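Local coordinates for beta-galacturonidase (Eisenbergiella tayi, PDB 6NCW), which hydrolyses beta-galacturonides as a family 2 glycoside hydrolase and may also act on the related beta-glucuronides, at residues D355-M360 and S391-L396; E359-H364 and Y371-L376; E395-L400 and R404-A409. All blocks are in the same frame, centred on the assembly; numbering follows the deposited sequence.

Contact 1. Residues D355-M360 and S391-L396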
loop_
_atom_site.group_PDB
_atom_site.type_symbol
_atom_site.label_atom_id
_atom_site.label_comp_id
_atom_site.label_asym_id
_atom_site.label_seq_id
_atom_site.Cartn_x
_atom_site.Cartn_y
_atom_site.Cartn_z
ATOM N N ASP A 355 -4.326 -42.772 10.626
ATOM C CA ASP A 355 -3.199 -42.840 9.693
ATOM C C ASP A 355 -2.230 -41.674 9.896
ATOM O O ASP A 355 -1.006 -41.860 9.900
ATOM C CB ASP A 355 -3.707 -42.863 8.252
ATOM C CG ASP A 355 -4.343 -44.196 7.869
ATOM O OD1 ASP A 355 -4.117 -45.201 8.571
ATOM O OD2 ASP A 355 -5.064 -44.235 6.849
ATOM N N CYS A 356 -2.759 -40.455 10.029
ATOM C CA CYS A 356 -1.895 -39.297 10.240
ATOM C C CYS A 356 -1.096 -39.444 11.530
ATOM O O CYS A 356 0.118 -39.228 11.549
ATOM C CB CYS A 356 -2.726 -38.009 10.260
ATOM S SG CYS A 356 -1.761 -36.460 10.539
ATOM N N ILE A 357 -1.765 -39.820 12.616
ATOM C CA ILE A 357 -1.069 -39.983 13.888
ATOM C C ILE A 357 0.016 -41.060 13.783
ATOM O O ILE A 357 1.157 -40.864 14.220
ATOM C CB ILE A 357 -2.081 -40.305 14.994
ATOM C CG1 ILE A 357 -3.023 -39.104 15.199
ATOM C CG2 ILE A 357 -1.351 -40.717 16.294
ATOM C CD1 ILE A 357 -3.940 -39.292 16.389
ATOM N N ARG A 358 -0.328 -42.223 13.221
ATOM C CA ARG A 358 0.659 -43.300 13.104
ATOM C C ARG A 358 1.883 -42.840 12.327
ATOM O O ARG A 358 3.024 -43.032 12.769
ATOM C CB ARG A 358 0.036 -44.519 12.433
ATOM C CG ARG A 358 -0.757 -45.399 13.378
ATOM C CD ARG A 358 -1.273 -46.640 12.653
ATOM N NE ARG A 358 -2.351 -46.294 11.733
ATOM C CZ ARG A 358 -3.641 -46.300 12.066
ATOM N NH1 ARG A 358 -4.013 -46.653 13.295
ATOM N NH2 ARG A 358 -4.556 -45.960 11.167
ATOM N N GLU A 359 1.663 -42.212 11.168
ATOM C CA GLU A 359 2.778 -41.796 10.329
ATOM C C GLU A 359 3.586 -40.682 10.981
ATOM O O GLU A 359 4.824 -40.696 10.923
ATOM C CB GLU A 359 2.257 -41.375 8.962
ATOM C CG GLU A 359 1.720 -42.564 8.150
ATOM C CD GLU A 359 1.072 -42.110 6.846
ATOM O OE1 GLU A 359 0.887 -42.944 5.945
ATOM O OE2 GLU A 359 0.758 -40.908 6.720
ATOM N N MET A 360 2.898 -39.735 11.638
ATOM C CA MET A 360 3.563 -38.617 12.297
ATOM C C MET A 360 4.502 -39.097 13.401
ATOM O O MET A 360 5.677 -38.720 13.437
ATOM C CB MET A 360 2.502 -37.653 12.841
ATOM C CG MET A 360 2.926 -36.699 13.930
ATOM S SD MET A 360 1.519 -35.665 14.493
ATOM C CE MET A 360 0.622 -36.726 15.630
ATOM N N SER A 391 -10.844 -39.728 22.737
ATOM C CA SER A 391 -10.331 -40.831 23.544
ATOM C C SER A 391 -9.537 -41.801 22.682
ATOM O O SER A 391 -8.424 -42.191 23.039
ATOM C CB SER A 391 -11.480 -41.553 24.262
ATOM O OG SER A 391 -10.980 -42.461 25.241
ATOM N N GLU A 392 -10.087 -42.174 21.523
ATOM C CA GLU A 392 -9.407 -43.116 20.640
ATOM C C GLU A 392 -8.036 -42.604 20.221
ATOM O O GLU A 392 -7.065 -43.374 20.162
ATOM C CB GLU A 392 -10.250 -43.376 19.393
ATOM C CG GLU A 392 -11.571 -44.052 19.628
ATOM C CD GLU A 392 -12.380 -44.140 18.342
ATOM O OE1 GLU A 392 -13.391 -44.884 18.296
ATOM O OE2 GLU A 392 -11.999 -43.449 17.372
ATOM N N GLN A 393 -7.942 -41.309 19.899
ATOM C CA GLN A 393 -6.698 -40.779 19.353
ATOM C C GLN A 393 -5.668 -40.549 20.449
ATOM O O GLN A 393 -4.474 -40.775 20.235
ATOM C CB GLN A 393 -6.989 -39.497 18.564
ATOM C CG GLN A 393 -7.918 -39.772 17.393
ATOM C CD GLN A 393 -8.178 -38.569 16.514
ATOM O OE1 GLN A 393 -7.355 -37.648 16.409
ATOM N NE2 GLN A 393 -9.336 -38.572 15.864
ATOM N N TYR A 394 -6.112 -40.106 21.623
ATOM C CA TYR A 394 -5.204 -39.987 22.755
ATOM C C TYR A 394 -4.591 -41.334 23.117
ATOM O O TYR A 394 -3.393 -41.411 23.428
ATOM C CB TYR A 394 -5.953 -39.414 23.957
ATOM C CG TYR A 394 -6.063 -37.904 24.017
ATOM C CD1 TYR A 394 -7.261 -37.304 24.364
ATOM C CD2 TYR A 394 -4.962 -37.082 23.786
ATOM C CE1 TYR A 394 -7.383 -35.941 24.462
ATOM C CE2 TYR A 394 -5.074 -35.695 23.881
ATOM C CZ TYR A 394 -6.296 -35.137 24.221
ATOM O OH TYR A 394 -6.454 -33.770 24.338
ATOM N N GLU A 395 -5.404 -42.407 23.104
ATOM C CA GLU A 395 -4.870 -43.733 23.418
ATOM C C GLU A 395 -3.996 -44.270 22.294
ATOM O O GLU A 395 -3.036 -45.000 22.563
ATOM C CB GLU A 395 -5.997 -44.720 23.728
ATOM C CG GLU A 395 -5.528 -46.153 24.099
ATOM C CD GLU A 395 -4.477 -46.204 25.226
ATOM O OE1 GLU A 395 -3.315 -46.596 24.946
ATOM O OE2 GLU A 395 -4.809 -45.860 26.385
ATOM N N LEU A 396 -4.292 -43.918 21.040
ATOM C CA LEU A 396 -3.383 -44.261 19.951
ATOM C C LEU A 396 -2.012 -43.612 20.158
ATOM O O LEU A 396 -0.978 -44.269 19.990
ATOM C CB LEU A 396 -3.992 -43.842 18.611
ATOM C CG LEU A 396 -3.189 -44.123 17.335
ATOM C CD1 LEU A 396 -2.890 -45.634 17.142
ATOM C CD2 LEU A 396 -3.946 -43.572 16.135
#

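Contact 2. Residues E359-H364 and Y371-L376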
loop_
_atom_site.group_PDB
_atom_site.type_symbol
_atom_site.label_atom_id
_atom_site.label_comp_id
_atom_site.label_asym_id
_atom_site.label_seq_id
_atom_site.Cartn_x
_atom_site.Cartn_y
_atom_site.Cartn_z
ATOM N N GLU A 359 1.663 -42.212 11.168
ATOM C CA GLU A 359 2.778 -41.796 10.329
ATOM C C GLU A 359 3.586 -40.682 10.981
ATOM O O GLU A 359 4.824 -40.696 10.923
ATOM C CB GLU A 359 2.257 -41.375 8.962
ATOM C CG GLU A 359 1.720 -42.564 8.150
ATOM C CD GLU A 359 1.072 -42.110 6.846
ATOM O OE1 GLU A 359 0.887 -42.944 5.945
ATOM O OE2 GLU A 359 0.758 -40.908 6.720
ATOM N N MET A 360 2.898 -39.735 11.638
ATOM C CA MET A 360 3.563 -38.617 12.297
ATOM C C MET A 360 4.502 -39.097 13.401
ATOM O O MET A 360 5.677 -38.720 13.437
ATOM C CB MET A 360 2.502 -37.653 12.841
ATOM C CG MET A 360 2.926 -36.699 13.930
ATOM S SD MET A 360 1.519 -35.665 14.493
ATOM C CE MET A 360 0.622 -36.726 15.630
ATOM N N ILE A 361 4.009 -39.927 14.317
ATOM C CA ILE A 361 4.846 -40.297 15.459
ATOM C C ILE A 361 5.932 -41.280 15.034
ATOM O O ILE A 361 7.085 -41.170 15.471
ATOM C CB ILE A 361 3.993 -40.837 16.623
ATOM C CG1 ILE A 361 3.080 -39.722 17.150
ATOM C CG2 ILE A 361 4.883 -41.338 17.765
ATOM C CD1 ILE A 361 2.192 -40.109 18.313
ATOM N N THR A 362 5.602 -42.236 14.156
ATOM C CA THR A 362 6.629 -43.164 13.686
ATOM C C THR A 362 7.782 -42.409 13.027
ATOM O O THR A 362 8.950 -42.728 13.255
ATOM C CB THR A 362 6.020 -44.186 12.722
ATOM O OG1 THR A 362 4.932 -44.854 13.375
ATOM C CG2 THR A 362 7.056 -45.230 12.299
ATOM N N ALA A 363 7.474 -41.363 12.258
ATOM C CA ALA A 363 8.515 -40.649 11.528
ATOM C C ALA A 363 9.286 -39.683 12.420
ATOM O O ALA A 363 10.502 -39.527 12.252
ATOM C CB ALA A 363 7.890 -39.899 10.347
ATOM N N HIS A 364 8.606 -39.046 13.378
ATOM C CA HIS A 364 9.128 -37.906 14.130
ATOM C C HIS A 364 9.534 -38.252 15.552
ATOM O O HIS A 364 9.936 -37.354 16.299
ATOM C CB HIS A 364 8.085 -36.777 14.180
ATOM C CG HIS A 364 7.741 -36.216 12.835
ATOM N ND1 HIS A 364 6.793 -35.230 12.659
ATOM C CD2 HIS A 364 8.219 -36.508 11.599
ATOM C CE1 HIS A 364 6.702 -34.936 11.372
ATOM N NE2 HIS A 364 7.556 -35.697 10.705
ATOM N N TYR A 371 8.129 -31.637 22.222
ATOM C CA TYR A 371 7.925 -31.947 23.628
ATOM C C TYR A 371 6.493 -32.347 23.953
ATOM O O TYR A 371 6.244 -32.849 25.060
ATOM C CB TYR A 371 8.347 -30.756 24.507
ATOM C CG TYR A 371 7.348 -29.625 24.498
ATOM C CD1 TYR A 371 7.314 -28.699 23.450
ATOM C CD2 TYR A 371 6.424 -29.493 25.530
ATOM C CE1 TYR A 371 6.402 -27.670 23.449
ATOM C CE2 TYR A 371 5.502 -28.481 25.533
ATOM C CZ TYR A 371 5.493 -27.575 24.495
ATOM O OH TYR A 371 4.557 -26.594 24.517
ATOM N N ILE A 372 5.558 -32.202 23.013
ATOM C CA ILE A 372 4.157 -32.502 23.278
ATOM C C ILE A 372 3.473 -32.865 21.967
ATOM O O ILE A 372 3.797 -32.315 20.909
ATOM C CB ILE A 372 3.475 -31.303 23.974
ATOM C CG1 ILE A 372 2.059 -31.654 24.406
ATOM C CG2 ILE A 372 3.492 -30.086 23.057
ATOM C CD1 ILE A 372 1.441 -30.616 25.306
ATOM N N TRP A 373 2.533 -33.809 22.034
ATOM C CA TRP A 373 1.686 -34.149 20.895
ATOM C C TRP A 373 0.313 -33.506 21.057
ATOM O O TRP A 373 -0.321 -33.651 22.104
ATOM C CB TRP A 373 1.512 -35.665 20.747
ATOM C CG TRP A 373 2.786 -36.468 20.535
ATOM C CD1 TRP A 373 3.299 -37.425 21.371
ATOM C CD2 TRP A 373 3.669 -36.410 19.410
ATOM N NE1 TRP A 373 4.449 -37.958 20.841
ATOM C CE2 TRP A 373 4.702 -37.350 19.639
ATOM C CE3 TRP A 373 3.701 -35.646 18.236
ATOM C CZ2 TRP A 373 5.757 -37.542 18.735
ATOM C CZ3 TRP A 373 4.744 -35.838 17.339
ATOM C CH2 TRP A 373 5.755 -36.781 17.593
ATOM N N GLY A 374 -0.177 -32.867 19.999
ATOM C CA GLY A 374 -1.512 -32.308 20.021
ATOM C C GLY A 374 -2.455 -33.045 19.100
ATOM O O GLY A 374 -2.020 -33.689 18.141
ATOM N N ILE A 375 -3.758 -32.964 19.355
ATOM C CA ILE A 375 -4.728 -33.530 18.423
ATOM C C ILE A 375 -5.909 -32.580 18.248
ATOM O O ILE A 375 -6.204 -31.753 19.117
ATOM C CB ILE A 375 -5.241 -34.920 18.875
ATOM C CG1 ILE A 375 -5.936 -34.841 20.241
ATOM C CG2 ILE A 375 -4.127 -35.935 18.901
ATOM C CD1 ILE A 375 -6.498 -36.189 20.700
ATOM N N LEU A 376 -6.569 -32.699 17.096
ATOM C CA LEU A 376 -7.955 -32.258 16.916
ATOM C C LEU A 376 -8.185 -30.828 17.407
ATOM O O LEU A 376 -9.097 -30.549 18.199
ATOM C CB LEU A 376 -8.910 -33.225 17.614
ATOM C CG LEU A 376 -8.853 -34.675 17.139
ATOM C CD1 LEU A 376 -9.920 -35.478 17.883
ATOM C CD2 LEU A 376 -9.006 -34.773 15.603
#

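Contact 3. Residues E395-L400 and R404-A409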
loop_
_atom_site.group_PDB
_atom_site.type_symbol
_atom_site.label_atom_id
_atom_site.label_comp_id
_atom_site.label_asym_id
_atom_site.label_seq_id
_atom_site.Cartn_x
_atom_site.Cartn_y
_atom_site.Cartn_z
ATOM N N GLU A 395 -5.404 -42.407 23.104
ATOM C CA GLU A 395 -4.870 -43.733 23.418
ATOM C C GLU A 395 -3.996 -44.270 22.294
ATOM O O GLU A 395 -3.036 -45.000 22.563
ATOM C CB GLU A 395 -5.997 -44.720 23.728
ATOM C CG GLU A 395 -5.528 -46.153 24.099
ATOM C CD GLU A 395 -4.477 -46.204 25.226
ATOM O OE1 GLU A 395 -3.315 -46.596 24.946
ATOM O OE2 GLU A 395 -4.809 -45.860 26.385
ATOM N N LEU A 396 -4.292 -43.918 21.040
ATOM C CA LEU A 396 -3.383 -44.261 19.951
ATOM C C LEU A 396 -2.012 -43.612 20.158
ATOM O O LEU A 396 -0.978 -44.269 19.990
ATOM C CB LEU A 396 -3.992 -43.842 18.611
ATOM C CG LEU A 396 -3.189 -44.123 17.335
ATOM C CD1 LEU A 396 -2.890 -45.634 17.142
ATOM C CD2 LEU A 396 -3.946 -43.572 16.135
ATOM N N ILE A 397 -1.983 -42.334 20.565
ATOM C CA ILE A 397 -0.703 -41.666 20.806
ATOM C C ILE A 397 0.077 -42.391 21.889
ATOM O O ILE A 397 1.274 -42.666 21.742
ATOM C CB ILE A 397 -0.926 -40.194 21.193
ATOM C CG1 ILE A 397 -1.471 -39.390 20.009
ATOM C CG2 ILE A 397 0.363 -39.582 21.701
ATOM C CD1 ILE A 397 -1.839 -38.006 20.416
ATOM N N LYS A 398 -0.589 -42.692 23.010
ATOM C CA LYS A 398 0.096 -43.340 24.129
ATOM C C LYS A 398 0.696 -44.682 23.715
ATOM O O LYS A 398 1.804 -45.031 24.136
ATOM C CB LYS A 398 -0.867 -43.523 25.299
ATOM C CG LYS A 398 -0.225 -44.054 26.577
ATOM C CD LYS A 398 -1.263 -44.150 27.679
ATOM C CE LYS A 398 -0.627 -43.987 29.057
ATOM N NZ LYS A 398 0.227 -42.753 29.145
ATOM N N SER A 399 -0.007 -45.437 22.878
ATOM C CA SER A 399 0.528 -46.724 22.447
ATOM C C SER A 399 1.767 -46.553 21.579
ATOM O O SER A 399 2.601 -47.462 21.518
ATOM C CB SER A 399 -0.532 -47.519 21.693
ATOM O OG SER A 399 -0.648 -47.075 20.348
ATOM N N LEU A 400 1.906 -45.414 20.893
ATOM C CA LEU A 400 3.066 -45.193 20.034
ATOM C C LEU A 400 4.176 -44.445 20.745
ATOM O O LEU A 400 5.350 -44.593 20.380
ATOM C CB LEU A 400 2.672 -44.409 18.780
ATOM C CG LEU A 400 1.673 -45.071 17.835
ATOM C CD1 LEU A 400 1.177 -44.076 16.800
ATOM C CD2 LEU A 400 2.314 -46.273 17.164
ATOM N N ARG A 404 5.952 -38.733 26.031
ATOM C CA ARG A 404 5.644 -37.317 25.856
ATOM C C ARG A 404 4.228 -36.986 26.328
ATOM O O ARG A 404 3.300 -37.784 26.165
ATOM C CB ARG A 404 5.777 -36.902 24.396
ATOM C CG ARG A 404 7.188 -36.723 23.872
ATOM C CD ARG A 404 7.093 -36.418 22.394
ATOM N NE ARG A 404 8.346 -36.057 21.752
ATOM C CZ ARG A 404 9.089 -36.901 21.037
ATOM N NH1 ARG A 404 8.708 -38.170 20.897
ATOM N NH2 ARG A 404 10.201 -36.468 20.448
ATOM N N PRO A 405 4.028 -35.797 26.883
ATOM C CA PRO A 405 2.669 -35.359 27.219
ATOM C C PRO A 405 1.828 -35.125 25.968
ATOM O O PRO A 405 2.339 -34.969 24.857
ATOM C CB PRO A 405 2.897 -34.050 27.985
ATOM C CG PRO A 405 4.195 -33.553 27.499
ATOM C CD PRO A 405 5.037 -34.785 27.229
ATOM N N ARG A 406 0.513 -35.114 26.167
ATOM C CA ARG A 406 -0.449 -34.900 25.094
ATOM C C ARG A 406 -1.404 -33.782 25.473
ATOM O O ARG A 406 -1.606 -33.489 26.657
ATOM C CB ARG A 406 -1.268 -36.161 24.801
ATOM C CG ARG A 406 -0.433 -37.423 24.645
ATOM C CD ARG A 406 -1.292 -38.680 24.897
ATOM N NE ARG A 406 -1.599 -38.830 26.314
ATOM C CZ ARG A 406 -2.370 -39.783 26.821
ATOM N NH1 ARG A 406 -2.916 -40.697 26.030
ATOM N NH2 ARG A 406 -2.587 -39.828 28.123
ATOM N N SER A 407 -2.022 -33.180 24.451
ATOM C CA SER A 407 -2.972 -32.091 24.658
ATOM C C SER A 407 -3.813 -31.910 23.394
ATOM O O SER A 407 -3.670 -32.642 22.413
ATOM C CB SER A 407 -2.251 -30.794 25.029
ATOM O OG SER A 407 -3.141 -29.843 25.595
ATOM N N SER A 408 -4.698 -30.920 23.437
ATOM C CA SER A 408 -5.539 -30.518 22.314
ATOM C C SER A 408 -5.906 -29.058 22.536
ATOM O O SER A 408 -6.328 -28.703 23.637
ATOM C CB SER A 408 -6.812 -31.367 22.229
ATOM O OG SER A 408 -7.674 -30.898 21.199
ATOM N N ALA A 409 -5.746 -28.221 21.506
ATOM C CA ALA A 409 -6.166 -26.822 21.587
ATOM C C ALA A 409 -7.691 -26.745 21.514
ATOM O O ALA A 409 -8.282 -27.011 20.464
ATOM C CB ALA A 409 -5.516 -26.006 20.473
HETATM O O HOH W 1 -4.681 -42.799 27.049
#

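Contact 1. Residues D355-M360 and S391-L396
Different first torsions bring Ile-357 and Leu-396 together. Leu-396 holds CG anti to its backbone N, which extends its branch toward Ile-357, while Ile-357 has CG1 folded beside its own N (chi1 -65°), which turns CG2 to the leucine; the extended second torsion then carries CD1 on to Gln-393. The two branched side chains meet at a slant, Ile-357 CG2 lying 3.9 Å from Leu-396 CD2, and the same leucine methyl also rests on the beta carbon of the isoleucine. Ile-357 CD1 crosses the stem of Gln-393 nearly at right angles, 3.8 Å from Gln-393 CB. The amide end of Gln-393 runs on past this methyl, and its OE1 accepts a weak hydrogen bond from Asn-334.

On the outer side of the pair, Arg-358 lies across Leu-396, with Arg-358 NH1 4.1 Å from Leu-396 CD1. Its guanidinium is held from its own helix by a salt bridge one turn back: Arg-358 NH2 points at Asp-355 OD1 at 2.7 Å in a nearly straight bond (169°). The carboxylate oxygen lies in the guanidinium plane, although the donor stands above the plane of the carboxylate.

The helix segments run almost parallel, their axes 10.5 Å apart at an angle of 16°, as successive outer helices of a TIM barrel do. Ile-397 extends the apolar seam beside Ile-357, Lys-350 pairs with Glu-392 between the same helices, and Leu-376, beyond strand 370-374, packs against Gln-393.

Contact 2. Residues E359-H364 and Y371-L376
The TIM barrel is built here by the return from helix 349-364 into strand 370-374, the segments running at 161° to each other, and Trp-373 is the strand residue that packs against the helix. Its indole is met by three residues of the last turns of the helix, each from a different direction. Ile-361 lies over one face: its CG1 sits 3.8 Å from the centroid of the six-membered ring of Trp-373, only 11° off the ring normal, a CH-pi contact. With CG1 of Ile-361 beside the backbone N and the chain extended beyond it, CD1 continues toward the pyrrole part of the indole, while CG2 settles near CZ2.

Met-360 approaches obliquely. Its CG is 4.0 Å from Trp-373 CZ3, and the thioether then runs past the ring in the opposite sense, putting Met-360 SD 5.2 Å from the six-membered centroid of Trp-373 in a slanted Met-aromatic contact. The bend at the last torsion (chi3 81°) carries Met-360 CE back to within 4.2 Å of Trp-373 CE3.

Polar ends around this apolar centre are satisfied by neighbouring parts of the barrel. Trp-373 NE1 donates to Asp-401, just beyond helix 384-400, which ties the indole to the next helix-strand turn, and His-364 ND1 is hydrogen-bonded to Glu-332 of strand 329-333. The imidazole itself leads away from the tryptophan; what touches is His-364 CB, which meets the indole edge near the ring plane, 4.1 Å from Trp-373 CH2.

Contact 3. Residues E395-L400 and R404-A409
Arg-406 lays the aliphatic part of its side chain alongside Ile-397, the two side chains running past one another in opposite directions. Ile-397 CG2 is 3.7 Å from Arg-406 CD and equally close to CG, so one methyl covers the middle of the arginine chain. The chain bends about the CG-CD bond (chi3 -73°), and this turn brings the guanidinium up beside the helix instead of letting it run straight out from the strand.

There Lys-398 crosses it obliquely. Lys-398 CB packs 3.6 Å from Arg-406 NH1, and the extended lysine chain, bent only at its end, brings Lys-398 NZ over one face of the guanidinium, 4.2 Å from Arg-406 NH2. These like charges are close, but Arg-406 NH2 also forms a salt bridge with Glu-423, which may offset part of the repulsion. Arg-406 NH1 has its main partner in the helix backbone, donating to the carbonyl oxygen of Tyr-394.

A water adds a third link at the guanidinium edge. Lying in the guanidinium plane, it accepts from Arg-406 NH1 at 2.9 Å and donates to Glu-395 OE2 at 3.1 Å, thereby bridging opposite charges that do not touch directly. Glu-395 is modelled in two conformations, so the water bridge holds for one of them and is doubtful.

Near the helix end, Ser-399 OG donates back to Leu-396 O at 2.8 Å. That carbonyl oxygen also accepts from Leu-400 N, and both donors reach it from the same face of its plane.

Helix 384-400 thus packs through Ile-397 on Arg-406 of the strand that follows it, completing a beta-alpha-beta unit of strand 370-374, helix 384-400 and strand 406-410, the repeating element of a TIM barrel.

The three contacts form one continuous patch of the TIM barrel, their centres each about 8 Å apart. Contacts 1 and 2 share helix 349-364, and contacts 1 and 3 share helix 384-400, while strands 370-374 and 406-410 are parallel neighbours whose pairing includes a probable hydrogen bond between Trp-373 O and Ser-407 N (2.9 Å). Ile-375 beyond the first strand meets segment 391-396, its CD1 lying 3.5 Å from Tyr-394 CE2. Galacturonate-binding residues are near: the side chain of Gln-393 in contact 1 is about 10 Å from that of Asn-377, and the side chain of Met-360 is about 10 Å from that of His-312, whereas contact 3 lies away from the site.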